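Local coordinates for protein hydroxyethylthiazole kinase (Pyrococcus horikoshii, PDB 3HPD) that probably phosphorylates the hydroxyl group of 4-methyl-5-beta-hydroxyethylthiazole with ATP and magnesium, making a thiazole phosphate for thiamine diphosphate synthesis, at residues I5-R10 against A206-L211; D115-N120 against R156-T161; D169-G174 against A213-L218; F178-G183 against A258-V263; L218-I223 against D244-I249. All coordinates share one frame; numbering follows the deposited sequence.

Overall arrangement
In this ribokinase-clan kinase, helix 210-231 ties most of the contacts together. Contact 1 sets the loop at its start against the N-terminal helix, contact 3 lays its first turns on strand 169-172, and contact 5 packs a later part against helix 235-248; contacts 3 and 5 share Leu218, their centres about 15 Å apart. Contacts 2, 3 and 4 follow the mixed sheet outward, and contact 4, its centre about 9 Å from that of contact 3, adds the C-terminal strand. The predicted ATP-binding residues lie close by: contact 2 contains Lys118, and in contact 3 the Asp169 side chain is about 3 Å from that of Thr165.

Contact 1. Residues I5-R10 against A206-L211; sequences IEALKR and AVTEPL
In this ribokinase-type fold, Arg10 of the N-terminal helix 2-14 reaches across to Val207 and Thr208, in the loop that leads into helix 210-231. The hold is a hydrogen bond from Arg10 NE to Val207 O, 2.9 Å long and nearly straight at the hydrogen (164°). The oxygen lies close to the guanidinium plane, whereas NE stands well above the plane of the carbonyl, 45° out of it. A bend at chi3 (-63°) places NE for this bond. Ala7 CA lies 3.2 Å above one face of the Arg10 guanidinium, toward the rim. The loop bridges helices 193-205 and 210-231, and Glu209 occupies the N-cap position of the latter; the bond therefore fastens the backbone two residues before that cap. An alanine in place of Arg10 would probably leave Val207 O without this donor and the loop freer to shift. Around this bond the contact is van der Waals packing of methyl groups. Val207 CG2 packs 3.9 Å from Arg10 CB and 4.0 Å from Ala7 O, and the Val207 side chain also touches Val11 and Arg14. The Thr208 side chain crosses that of Arg10 at about a right angle, with CG2 3.6 Å from Arg10 NH2. The same methyl lies 4.1 Å from Ala7 CB, and Thr208 also packs on Ala213 within helix 210-231.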
# COMPACT_ATOMS: atom_id res chain seq x y z
N ILE A 5 -20.32 23.13 -2.55
CA ILE A 5 -19.46 23.79 -3.53
C ILE A 5 -18.48 24.71 -2.80
O ILE A 5 -17.30 24.75 -3.11
CB ILE A 5 -20.29 24.62 -4.53
CG1 ILE A 5 -21.05 23.67 -5.47
CG2 ILE A 5 -19.39 25.57 -5.32
CD1 ILE A 5 -22.02 24.37 -6.41
N GLU A 6 -18.99 25.43 -1.81
CA GLU A 6 -18.15 26.34 -1.04
C GLU A 6 -17.13 25.60 -0.18
O GLU A 6 -16.00 26.07 -0.02
CB GLU A 6 -19.02 27.26 -0.19
CG GLU A 6 -19.82 28.26 -1.01
CD GLU A 6 -18.94 29.05 -1.98
OE1 GLU A 6 -17.96 29.68 -1.52
OE2 GLU A 6 -19.22 29.03 -3.20
N ALA A 7 -17.52 24.46 0.38
CA ALA A 7 -16.60 23.68 1.21
C ALA A 7 -15.43 23.16 0.36
O ALA A 7 -14.27 23.22 0.78
CB ALA A 7 -17.34 22.51 1.86
N LEU A 8 -15.75 22.66 -0.83
CA LEU A 8 -14.73 22.14 -1.73
C LEU A 8 -13.74 23.24 -2.07
O LEU A 8 -12.53 23.03 -2.06
CB LEU A 8 -15.37 21.60 -3.01
CG LEU A 8 -14.39 21.01 -4.04
CD1 LEU A 8 -13.66 19.83 -3.42
CD2 LEU A 8 -15.16 20.57 -5.28
N LYS A 9 -14.27 24.42 -2.38
CA LYS A 9 -13.43 25.56 -2.71
C LYS A 9 -12.51 25.89 -1.54
O LYS A 9 -11.33 26.18 -1.74
CB LYS A 9 -14.29 26.76 -3.08
CG LYS A 9 -15.02 26.60 -4.41
CD LYS A 9 -15.89 27.81 -4.73
CE LYS A 9 -16.59 27.65 -6.07
NZ LYS A 9 -17.49 28.80 -6.37
N ARG A 10 -13.06 25.85 -0.33
CA ARG A 10 -12.26 26.15 0.87
C ARG A 10 -11.14 25.14 1.08
O ARG A 10 -10.03 25.50 1.47
CB ARG A 10 -13.15 26.20 2.11
CG ARG A 10 -14.03 27.43 2.20
CD ARG A 10 -14.47 27.70 3.64
NE ARG A 10 -15.30 26.63 4.17
CZ ARG A 10 -16.50 26.30 3.69
NH1 ARG A 10 -17.00 26.96 2.65
NH2 ARG A 10 -17.18 25.31 4.23
N ALA A 206 -11.79 20.36 8.43
CA ALA A 206 -10.77 21.34 8.79
C ALA A 206 -11.21 22.74 8.35
O ALA A 206 -10.72 23.74 8.86
CB ALA A 206 -9.44 20.98 8.12
N VAL A 207 -12.15 22.80 7.40
CA VAL A 207 -12.62 24.09 6.89
C VAL A 207 -14.11 24.41 7.06
O VAL A 207 -14.55 25.50 6.71
CB VAL A 207 -12.26 24.25 5.40
CG1 VAL A 207 -10.75 24.17 5.21
CG2 VAL A 207 -12.95 23.18 4.57
N THR A 208 -14.88 23.46 7.59
CA THR A 208 -16.31 23.68 7.80
C THR A 208 -16.84 22.78 8.91
O THR A 208 -16.22 21.77 9.24
CB THR A 208 -17.10 23.46 6.49
OG1 THR A 208 -18.51 23.55 6.75
CG2 THR A 208 -16.78 22.10 5.89
N GLU A 209 -17.98 23.14 9.48
CA GLU A 209 -18.55 22.35 10.57
C GLU A 209 -18.84 20.91 10.16
O GLU A 209 -19.15 20.63 9.00
CB GLU A 209 -19.81 23.03 11.12
CG GLU A 209 -19.48 24.28 11.93
CD GLU A 209 -18.56 23.99 13.11
OE1 GLU A 209 -19.01 23.33 14.08
OE2 GLU A 209 -17.38 24.41 13.07
N PRO A 210 -18.73 19.97 11.12
CA PRO A 210 -18.94 18.52 10.98
C PRO A 210 -20.09 18.01 10.11
O PRO A 210 -19.88 17.15 9.25
CB PRO A 210 -19.06 18.05 12.42
CG PRO A 210 -18.11 18.95 13.12
CD PRO A 210 -18.44 20.30 12.53
N LEU A 211 -21.30 18.51 10.32
CA LEU A 211 -22.43 18.03 9.52
C LEU A 211 -22.25 18.35 8.04
O LEU A 211 -22.42 17.48 7.19
CB LEU A 211 -23.75 18.63 10.03
CG LEU A 211 -24.99 18.17 9.25
CD1 LEU A 211 -25.07 16.64 9.27
CD2 LEU A 211 -26.24 18.78 9.87

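Contact 2. Residues D115-N120 against R156-T161; sequences DVLKGN and REFNTT
Thr161, Leu117 and Thr160 carry most of the contact between the start of strand 116-120 and the turn that follows helix 144-157. Thr161 pairs with Val116 in a parallel bridge. Its carbonyl oxygen accepts the N-H of Leu117 at 2.9 Å, with the donor nearly along the C=O axis (167°), and also meets Val116 CA at 3.3 Å in a CA-H...O contact. In return Thr161 N donates to Asp115 O, but weakly, at 3.4 Å. The side chains of Val116 and Thr161 lie on one face of the sheet, where Pro210 and Thr214 of helix 210-231 pack on both.

Leu117 serves a different neighbourhood. Its CD2 methyl comes to 4.0 Å from Phe158 CD2, the two side chains meeting at a slant, and Ile124 of helix 121-131 touches the same leucine. Between these two zones stands Thr160, just past the Schellman motif in which Asn159, with positive phi, ends the helix. With OG1 anti to its backbone N (chi1 -171°), its hydroxyl lies 2.9 Å from Asp115 O; the hydrogen-bonding partner is Val114 O.

The layout is that of a beta-alpha-beta crossover, in which strand 116-120 returns through helices to its parallel neighbour 161-165. Buried backbone groups pair with one another, a threonine hydroxyl meets a carbonyl beyond the end of the ladder, and the side chains add mainly hydrocarbon packing, consistent with a register held largely by backbone bonds at the start of the strand bearing Lys118, a predicted ATP-binding residue.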
# COMPACT_ATOMS: atom_id res chain seq x y z
N ASP A 115 -15.32 14.33 16.45
CA ASP A 115 -16.17 15.30 15.78
C ASP A 115 -17.03 14.68 14.69
O ASP A 115 -18.09 15.20 14.36
CB ASP A 115 -15.29 16.42 15.21
CG ASP A 115 -14.60 17.20 16.30
OD1 ASP A 115 -15.25 18.08 16.90
OD2 ASP A 115 -13.41 16.91 16.58
N VAL A 116 -16.56 13.56 14.15
CA VAL A 116 -17.30 12.83 13.12
C VAL A 116 -17.06 11.34 13.30
O VAL A 116 -15.92 10.90 13.48
CB VAL A 116 -16.84 13.22 11.69
CG1 VAL A 116 -17.53 12.31 10.66
CG2 VAL A 116 -17.18 14.67 11.40
N LEU A 117 -18.14 10.57 13.28
CA LEU A 117 -18.08 9.11 13.37
C LEU A 117 -18.68 8.66 12.05
O LEU A 117 -19.81 9.00 11.73
CB LEU A 117 -18.92 8.58 14.54
CG LEU A 117 -19.07 7.05 14.61
CD1 LEU A 117 -17.72 6.39 14.82
CD2 LEU A 117 -20.00 6.68 15.76
N LYS A 118 -17.92 7.89 11.29
CA LYS A 118 -18.38 7.42 9.99
C LYS A 118 -18.21 5.94 9.76
O LYS A 118 -17.12 5.44 9.76
CB LYS A 118 -17.63 8.10 8.85
CG LYS A 118 -18.22 7.62 7.55
CD LYS A 118 -17.26 7.46 6.34
CE LYS A 118 -16.15 6.36 6.52
NZ LYS A 118 -16.58 4.96 6.94
N GLY A 119 -19.30 5.22 9.51
CA GLY A 119 -19.21 3.80 9.27
C GLY A 119 -20.43 3.25 8.58
O GLY A 119 -21.36 4.00 8.30
N ASN A 120 -20.44 1.95 8.29
CA ASN A 120 -21.61 1.36 7.64
C ASN A 120 -22.66 1.00 8.69
O ASN A 120 -22.43 1.17 9.89
CB ASN A 120 -21.24 0.13 6.80
CG ASN A 120 -20.62 -0.98 7.63
OD1 ASN A 120 -21.04 -1.25 8.75
ND2 ASN A 120 -19.63 -1.65 7.05
N ARG A 156 -26.79 11.46 18.81
CA ARG A 156 -27.14 11.96 20.14
C ARG A 156 -26.41 11.16 21.21
O ARG A 156 -25.93 11.72 22.20
CB ARG A 156 -28.65 11.87 20.35
CG ARG A 156 -29.46 12.62 19.31
CD ARG A 156 -30.88 12.86 19.76
NE ARG A 156 -31.65 13.58 18.76
CZ ARG A 156 -32.68 14.38 19.03
NH1 ARG A 156 -33.06 14.56 20.29
NH2 ARG A 156 -33.32 15.00 18.05
N GLU A 157 -26.32 9.85 21.01
CA GLU A 157 -25.65 8.97 21.95
C GLU A 157 -24.19 9.37 22.15
O GLU A 157 -23.71 9.47 23.28
CB GLU A 157 -25.73 7.52 21.47
CG GLU A 157 -25.06 6.51 22.39
CD GLU A 157 -25.78 6.39 23.72
OE1 GLU A 157 -27.00 6.10 23.71
OE2 GLU A 157 -25.13 6.57 24.77
N PHE A 158 -23.48 9.59 21.05
CA PHE A 158 -22.07 9.94 21.10
C PHE A 158 -21.77 11.43 21.01
O PHE A 158 -20.60 11.83 20.90
CB PHE A 158 -21.32 9.18 20.01
CG PHE A 158 -21.43 7.69 20.13
CD1 PHE A 158 -20.91 7.03 21.25
CD2 PHE A 158 -22.10 6.94 19.17
CE1 PHE A 158 -21.05 5.66 21.40
CE2 PHE A 158 -22.24 5.56 19.31
CZ PHE A 158 -21.72 4.92 20.43
N ASN A 159 -22.81 12.25 21.06
CA ASN A 159 -22.68 13.70 20.99
C ASN A 159 -21.72 14.14 19.89
O ASN A 159 -20.76 14.88 20.13
CB ASN A 159 -22.19 14.24 22.34
CG ASN A 159 -22.20 15.76 22.40
OD1 ASN A 159 -23.15 16.40 21.94
ND2 ASN A 159 -21.15 16.34 22.97
N THR A 160 -21.99 13.70 18.67
CA THR A 160 -21.14 14.04 17.54
C THR A 160 -21.94 13.92 16.25
O THR A 160 -23.13 13.62 16.28
CB THR A 160 -19.93 13.07 17.48
OG1 THR A 160 -18.98 13.52 16.50
CG2 THR A 160 -20.40 11.66 17.10
N THR A 161 -21.29 14.17 15.12
CA THR A 161 -21.94 14.03 13.83
C THR A 161 -21.66 12.61 13.40
O THR A 161 -20.52 12.14 13.47
CB THR A 161 -21.36 15.02 12.79
OG1 THR A 161 -21.88 16.33 13.05
CG2 THR A 161 -21.73 14.59 11.37

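Contact 3. Residues D169-G174 against A213-L218; sequences DYVSDG and ATTSAL
Thr214 is the first residue of helix segment 213-218 to meet Val171 of strand 169-172; helix and strand run nearly antiparallel, their axes 8.7 Å apart at the closest. Thr214 offers CB, 3.8 Å from Val171 CG1, while its hydroxyl turns to Pro210 O within the helix. Thr215 comes next. Its OG1, hydrogen-bonded with Leu211 O, rests 3.8 Å from Val171 CB, an oxygen against hydrocarbon. One turn beyond Thr214, Leu218 closes the row: its side chain slides past that of Val171 in the opposite direction, bringing CD1 to 3.4 Å from Val171 CG2, tighter than usual for methyls. An alanine in place of Val171 would probably open a gap here, leaving Thr214 CB and Leu218 CD1 without the methyls they pack on.

The other leucine methyl, CD2, lies 3.8 Å from Asp169 CG. Beside this pair a water is hydrogen-bonded to Asp169 OD2 (2.7 Å) and to Leu218 O (2.9 Å), while Asp169 OD1 takes the N-H of Gly166. Helix and strand thus meet mainly by van der Waals packing, and the polar link between the two segments runs through a single water at a carboxylate held next to Thr165, a predicted ATP-binding residue.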
# COMPACT_ATOMS: atom_id res chain seq x y z
N ASP A 169 -26.65 7.38 1.82
CA ASP A 169 -25.94 7.71 3.05
C ASP A 169 -26.77 8.68 3.87
O ASP A 169 -27.49 9.51 3.32
CB ASP A 169 -24.60 8.39 2.76
CG ASP A 169 -23.74 7.60 1.80
OD1 ASP A 169 -23.31 6.48 2.15
OD2 ASP A 169 -23.49 8.11 0.69
N TYR A 170 -26.67 8.57 5.19
CA TYR A 170 -27.37 9.48 6.09
C TYR A 170 -26.34 10.10 7.02
O TYR A 170 -25.46 9.42 7.54
CB TYR A 170 -28.44 8.73 6.90
CG TYR A 170 -29.65 8.42 6.08
CD1 TYR A 170 -30.58 9.41 5.76
CD2 TYR A 170 -29.85 7.14 5.55
CE1 TYR A 170 -31.66 9.15 4.92
CE2 TYR A 170 -30.92 6.87 4.71
CZ TYR A 170 -31.82 7.87 4.40
OH TYR A 170 -32.86 7.61 3.55
N VAL A 171 -26.45 11.41 7.20
CA VAL A 171 -25.54 12.16 8.06
C VAL A 171 -26.38 13.00 8.99
O VAL A 171 -27.31 13.68 8.54
CB VAL A 171 -24.64 13.10 7.23
CG1 VAL A 171 -23.49 13.62 8.08
CG2 VAL A 171 -24.12 12.37 6.00
N SER A 172 -26.08 12.96 10.28
CA SER A 172 -26.84 13.73 11.25
C SER A 172 -25.99 14.18 12.43
O SER A 172 -25.05 13.50 12.83
CB SER A 172 -28.02 12.91 11.78
OG SER A 172 -28.79 13.66 12.70
N ASP A 173 -26.33 15.35 12.98
CA ASP A 173 -25.63 15.87 14.14
C ASP A 173 -26.58 15.79 15.32
O ASP A 173 -26.32 16.34 16.39
CB ASP A 173 -25.19 17.32 13.91
CG ASP A 173 -26.36 18.28 13.73
OD1 ASP A 173 -27.52 17.82 13.72
OD2 ASP A 173 -26.10 19.50 13.60
N GLY A 174 -27.70 15.09 15.11
CA GLY A 174 -28.69 14.93 16.16
C GLY A 174 -29.88 15.85 16.00
O GLY A 174 -30.97 15.55 16.49
N ALA A 213 -19.43 19.24 6.59
CA ALA A 213 -18.16 18.67 6.13
C ALA A 213 -18.34 17.22 5.68
O ALA A 213 -17.90 16.84 4.59
CB ALA A 213 -17.12 18.76 7.24
N THR A 214 -18.98 16.42 6.53
CA THR A 214 -19.19 15.02 6.22
C THR A 214 -20.13 14.85 5.03
O THR A 214 -19.89 14.02 4.15
CB THR A 214 -19.77 14.28 7.44
OG1 THR A 214 -18.96 14.55 8.59
CG2 THR A 214 -19.79 12.77 7.20
N THR A 215 -21.20 15.65 4.98
CA THR A 215 -22.14 15.58 3.87
C THR A 215 -21.40 15.93 2.58
O THR A 215 -21.60 15.29 1.55
CB THR A 215 -23.32 16.57 4.05
OG1 THR A 215 -24.04 16.24 5.25
CG2 THR A 215 -24.27 16.49 2.87
N SER A 216 -20.55 16.96 2.64
CA SER A 216 -19.80 17.38 1.46
C SER A 216 -18.85 16.28 0.99
O SER A 216 -18.68 16.07 -0.21
CB SER A 216 -18.99 18.64 1.77
OG SER A 216 -19.84 19.73 2.08
N ALA A 217 -18.24 15.58 1.94
CA ALA A 217 -17.30 14.51 1.60
C ALA A 217 -18.02 13.37 0.88
O ALA A 217 -17.51 12.83 -0.10
CB ALA A 217 -16.63 13.99 2.86
N LEU A 218 -19.20 13.02 1.37
CA LEU A 218 -19.98 11.93 0.79
C LEU A 218 -20.49 12.27 -0.61
O LEU A 218 -20.49 11.42 -1.49
CB LEU A 218 -21.15 11.58 1.71
CG LEU A 218 -20.73 10.81 2.97
CD1 LEU A 218 -21.77 10.97 4.06
CD2 LEU A 218 -20.50 9.34 2.62
O HOH W 1 -21.50 8.77 -1.05

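Contact 4. Residues F178-G183 against A258-V263; sequences FAVYNG and AKVREV
The ring of Phe178 carries the aliphatic part of Glu262 on one face: CG sits 3.8 Å above the plane, shifted toward the rim, in a CH-pi contact. Beyond CG the glutamate runs extended, and its carboxylate pairs with Arg176; Phe3 meets the phenylalanine ring edge-to-face. Tyr181 is approached at its edge instead, with Arg261 CD in the ring plane and 3.6 Å from CE2. The arginine chain bends at chi3 (-75°), which places NE; the tyrosine oxygen lies at the guanidinium edge, the two planes 30° apart, and NH1 donates a weak bond of 3.3 Å to Tyr181 OH. The third flat group, the Asn182 amide, accepts Lys259 N through OD1 at 2.8 Å. Its ND2 bonds to Glu226 and to Tyr257 O, which together fix the amide's rotation.

Between these groups runs the backbone ladder. Ala179 and Arg261 form the hydrogen-bonded pair, with N-to-O distances of 2.9 Å from Ala179 N to Arg261 O and 3.1 Å from Arg261 N to Ala179 O; Tyr181 N reaches Lys259 O at 2.9 Å. Phe178 with Glu262 and Val180 with Val260 are the non-hydrogen-bonded pairs, sharing one face, while Ala179 and Arg261 point to the other. This is an antiparallel pairing in which the C-terminal strand 260-263 forms one of the two outermost strands of the chain's mixed sheet, extending the antiparallel side of the alpha/beta kinase fold.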
# COMPACT_ATOMS: atom_id res chain seq x y z
N PHE A 178 -29.12 14.81 6.70
CA PHE A 178 -29.01 14.88 5.25
C PHE A 178 -28.94 13.47 4.67
O PHE A 178 -28.39 12.56 5.29
CB PHE A 178 -27.76 15.64 4.83
CG PHE A 178 -27.87 17.13 4.99
CD1 PHE A 178 -28.41 17.91 3.98
CD2 PHE A 178 -27.43 17.75 6.16
CE1 PHE A 178 -28.52 19.29 4.12
CE2 PHE A 178 -27.53 19.13 6.31
CZ PHE A 178 -28.07 19.90 5.29
N ALA A 179 -29.50 13.31 3.47
CA ALA A 179 -29.47 12.03 2.78
C ALA A 179 -28.67 12.25 1.50
O ALA A 179 -28.90 13.21 0.77
CB ALA A 179 -30.89 11.59 2.43
N VAL A 180 -27.71 11.36 1.25
CA VAL A 180 -26.87 11.45 0.06
C VAL A 180 -27.15 10.27 -0.84
O VAL A 180 -27.02 9.12 -0.42
CB VAL A 180 -25.37 11.45 0.44
CG1 VAL A 180 -24.52 11.45 -0.83
CG2 VAL A 180 -25.05 12.67 1.29
N TYR A 181 -27.55 10.54 -2.08
CA TYR A 181 -27.88 9.49 -3.04
C TYR A 181 -26.79 9.18 -4.06
O TYR A 181 -26.92 8.24 -4.84
CB TYR A 181 -29.17 9.86 -3.78
CG TYR A 181 -30.34 10.13 -2.87
CD1 TYR A 181 -31.03 9.08 -2.26
CD2 TYR A 181 -30.74 11.43 -2.58
CE1 TYR A 181 -32.08 9.33 -1.37
CE2 TYR A 181 -31.78 11.69 -1.70
CZ TYR A 181 -32.45 10.63 -1.10
OH TYR A 181 -33.48 10.89 -0.22
N ASN A 182 -25.72 9.98 -4.05
CA ASN A 182 -24.61 9.77 -4.99
C ASN A 182 -23.79 8.53 -4.66
O ASN A 182 -23.77 8.07 -3.52
CB ASN A 182 -23.69 10.99 -5.01
CG ASN A 182 -24.36 12.23 -5.56
OD1 ASN A 182 -24.62 13.19 -4.83
ND2 ASN A 182 -24.66 12.21 -6.85
N GLY A 183 -23.11 8.01 -5.68
CA GLY A 183 -22.28 6.83 -5.50
C GLY A 183 -22.50 5.79 -6.58
O GLY A 183 -23.31 5.98 -7.49
N ALA A 258 -24.81 16.36 -8.20
CA ALA A 258 -25.19 16.21 -6.80
C ALA A 258 -26.63 15.74 -6.58
O ALA A 258 -27.58 16.26 -7.16
CB ALA A 258 -24.95 17.52 -6.05
N LYS A 259 -26.77 14.72 -5.72
CA LYS A 259 -28.06 14.17 -5.35
C LYS A 259 -28.05 14.13 -3.82
O LYS A 259 -27.60 13.16 -3.22
CB LYS A 259 -28.24 12.75 -5.89
CG LYS A 259 -28.15 12.63 -7.41
CD LYS A 259 -28.50 11.22 -7.85
CE LYS A 259 -28.35 11.05 -9.36
NZ LYS A 259 -29.10 12.08 -10.12
N VAL A 260 -28.53 15.21 -3.21
CA VAL A 260 -28.54 15.31 -1.76
C VAL A 260 -29.71 16.17 -1.29
O VAL A 260 -30.10 17.12 -1.97
CB VAL A 260 -27.22 15.95 -1.25
CG1 VAL A 260 -26.96 17.27 -1.97
CG2 VAL A 260 -27.28 16.18 0.26
N ARG A 261 -30.28 15.83 -0.14
CA ARG A 261 -31.40 16.58 0.39
C ARG A 261 -31.42 16.56 1.91
O ARG A 261 -30.92 15.62 2.53
CB ARG A 261 -32.72 16.01 -0.14
CG ARG A 261 -32.93 14.53 0.17
CD ARG A 261 -34.25 14.02 -0.41
NE ARG A 261 -35.41 14.48 0.35
CZ ARG A 261 -35.91 13.84 1.41
NH1 ARG A 261 -35.35 12.71 1.83
NH2 ARG A 261 -36.96 14.33 2.05
N GLU A 262 -31.99 17.60 2.51
CA GLU A 262 -32.09 17.66 3.96
C GLU A 262 -33.37 16.91 4.31
O GLU A 262 -34.40 17.09 3.67
CB GLU A 262 -32.19 19.09 4.46
CG GLU A 262 -31.86 19.19 5.94
CD GLU A 262 -32.01 20.59 6.50
OE1 GLU A 262 -31.77 21.56 5.75
OE2 GLU A 262 -32.34 20.72 7.69
N VAL A 263 -33.29 16.06 5.33
CA VAL A 263 -34.43 15.26 5.75
C VAL A 263 -35.21 15.85 6.92
O VAL A 263 -34.69 16.67 7.68
CB VAL A 263 -33.96 13.83 6.13
CG1 VAL A 263 -35.10 13.05 6.76
CG2 VAL A 263 -33.46 13.11 4.89

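Contact 5. Residues L218-I223 against D244-I249; sequences LVTFGI and DWLYRI
Ile249 holds CG1 anti to its backbone N (chi1 -172°), and its chi2 of 168° sends CD1 on in an extended line into the groove between Thr220 and Ile223; Thr220 answers with CG2, likewise anti to its own backbone N. The contact is helix-to-helix packing between 210-231 and the next helix in the chain, 235-248, here by van der Waals packing on the helical layer of the alpha/beta kinase fold. Ile249 is the first residue to leave helical geometry, so it is the exit of the second helix that does the inserting. Its CD1 lies 3.9 Å from Thr220 CG2 and equally close to Ile223 CG2, the two isoleucine side chains crossing at about a right angle. The Thr220 hydroxyl is occupied elsewhere, with Ser216 O a turn earlier, which leaves the methyl to face the neighbouring helix.

Leu246, one turn before Ile249, meets the same methyl of Thr220 from another direction. Its CD2 reaches 4.2 Å from Thr220 CG2 and also approaches Phe221 CD1, at a slant to the ring, while Ala33 and Ala36 of helix 27-37 pack on the same leucine. Phe221 continues toward helix 193-205; its side chain lies about 8 Å from Gly192, a predicted substrate-binding residue. At the start of segment 244-249, Asp244 OD2 is hydrogen-bonded with Ser237 OG of a second subunit. The isoleucine also touches the backbone, where Ile249 CD1 comes to 3.8 Å from Thr220 O.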
# COMPACT_ATOMS: atom_id res chain seq x y z
N LEU A 218 -19.20 13.02 1.37
CA LEU A 218 -19.98 11.93 0.79
C LEU A 218 -20.49 12.27 -0.61
O LEU A 218 -20.49 11.42 -1.49
CB LEU A 218 -21.15 11.58 1.71
CG LEU A 218 -20.73 10.81 2.97
CD1 LEU A 218 -21.77 10.97 4.06
CD2 LEU A 218 -20.50 9.34 2.62
N VAL A 219 -20.91 13.52 -0.81
CA VAL A 219 -21.40 13.94 -2.11
C VAL A 219 -20.24 13.99 -3.11
O VAL A 219 -20.34 13.46 -4.22
CB VAL A 219 -22.07 15.33 -2.03
CG1 VAL A 219 -22.28 15.90 -3.43
CG2 VAL A 219 -23.40 15.21 -1.30
N THR A 220 -19.15 14.61 -2.70
CA THR A 220 -17.98 14.72 -3.56
C THR A 220 -17.45 13.35 -3.98
O THR A 220 -17.20 13.11 -5.16
CB THR A 220 -16.86 15.51 -2.87
OG1 THR A 220 -17.30 16.86 -2.63
CG2 THR A 220 -15.61 15.55 -3.73
N PHE A 221 -17.29 12.45 -3.02
CA PHE A 221 -16.77 11.12 -3.33
C PHE A 221 -17.77 10.31 -4.13
O PHE A 221 -17.40 9.54 -5.02
CB PHE A 221 -16.41 10.37 -2.04
CG PHE A 221 -15.71 9.07 -2.28
CD1 PHE A 221 -14.38 9.05 -2.68
CD2 PHE A 221 -16.39 7.86 -2.15
CE1 PHE A 221 -13.72 7.84 -2.93
CE2 PHE A 221 -15.74 6.65 -2.39
CZ PHE A 221 -14.41 6.64 -2.79
N GLY A 222 -19.05 10.46 -3.79
CA GLY A 222 -20.09 9.73 -4.49
C GLY A 222 -20.14 10.11 -5.96
O GLY A 222 -20.33 9.26 -6.83
N ILE A 223 -19.98 11.40 -6.23
CA ILE A 223 -19.98 11.90 -7.61
C ILE A 223 -18.73 11.40 -8.33
O ILE A 223 -18.79 11.02 -9.50
CB ILE A 223 -20.00 13.45 -7.65
CG1 ILE A 223 -21.33 13.96 -7.07
CG2 ILE A 223 -19.80 13.94 -9.09
CD1 ILE A 223 -21.45 15.48 -7.04
N ASP A 244 -8.66 10.53 -10.27
CA ASP A 244 -8.78 11.48 -11.36
C ASP A 244 -9.94 12.43 -11.12
O ASP A 244 -9.80 13.64 -11.29
CB ASP A 244 -9.00 10.76 -12.70
CG ASP A 244 -7.74 10.10 -13.22
OD1 ASP A 244 -6.69 10.19 -12.54
OD2 ASP A 244 -7.80 9.50 -14.31
N TRP A 245 -11.08 11.88 -10.71
CA TRP A 245 -12.24 12.72 -10.48
C TRP A 245 -12.28 13.49 -9.17
O TRP A 245 -12.97 14.50 -9.08
CB TRP A 245 -13.51 11.91 -10.72
CG TRP A 245 -13.74 11.79 -12.19
CD1 TRP A 245 -13.42 10.73 -12.99
CD2 TRP A 245 -14.15 12.84 -13.06
NE1 TRP A 245 -13.60 11.07 -14.32
CE2 TRP A 245 -14.05 12.36 -14.38
CE3 TRP A 245 -14.60 14.16 -12.85
CZ2 TRP A 245 -14.37 13.15 -15.50
CZ3 TRP A 245 -14.92 14.94 -13.95
CH2 TRP A 245 -14.80 14.43 -15.26
N LEU A 246 -11.56 13.03 -8.16
CA LEU A 246 -11.52 13.78 -6.91
C LEU A 246 -10.77 15.07 -7.22
O LEU A 246 -10.95 16.09 -6.56
CB LEU A 246 -10.79 12.99 -5.82
CG LEU A 246 -11.63 11.89 -5.18
CD1 LEU A 246 -10.79 11.11 -4.17
CD2 LEU A 246 -12.85 12.52 -4.49
N TYR A 247 -9.94 15.00 -8.25
CA TYR A 247 -9.13 16.13 -8.71
C TYR A 247 -9.92 17.01 -9.69
O TYR A 247 -9.86 18.24 -9.62
CB TYR A 247 -7.88 15.60 -9.41
CG TYR A 247 -6.96 16.65 -9.99
CD1 TYR A 247 -6.07 17.35 -9.17
CD2 TYR A 247 -6.95 16.91 -11.36
CE1 TYR A 247 -5.19 18.29 -9.72
CE2 TYR A 247 -6.07 17.85 -11.91
CZ TYR A 247 -5.19 18.53 -11.08
OH TYR A 247 -4.32 19.44 -11.63
N ARG A 248 -10.64 16.38 -10.61
CA ARG A 248 -11.41 17.10 -11.63
C ARG A 248 -12.74 17.68 -11.18
O ARG A 248 -13.21 18.67 -11.75
CB ARG A 248 -11.66 16.20 -12.84
CG ARG A 248 -10.41 15.70 -13.53
CD ARG A 248 -10.77 14.84 -14.74
NE ARG A 248 -11.44 15.61 -15.78
CZ ARG A 248 -11.87 15.10 -16.93
NH1 ARG A 248 -11.69 13.81 -17.20
NH2 ARG A 248 -12.46 15.88 -17.83
N ILE A 249 -13.37 17.07 -10.18
CA ILE A 249 -14.67 17.57 -9.74
C ILE A 249 -14.58 19.06 -9.42
O ILE A 249 -13.63 19.53 -8.80
CB ILE A 249 -15.18 16.78 -8.51
CG1 ILE A 249 -16.62 17.19 -8.20
CG2 ILE A 249 -14.27 17.01 -7.31
CD1 ILE A 249 -17.32 16.28 -7.19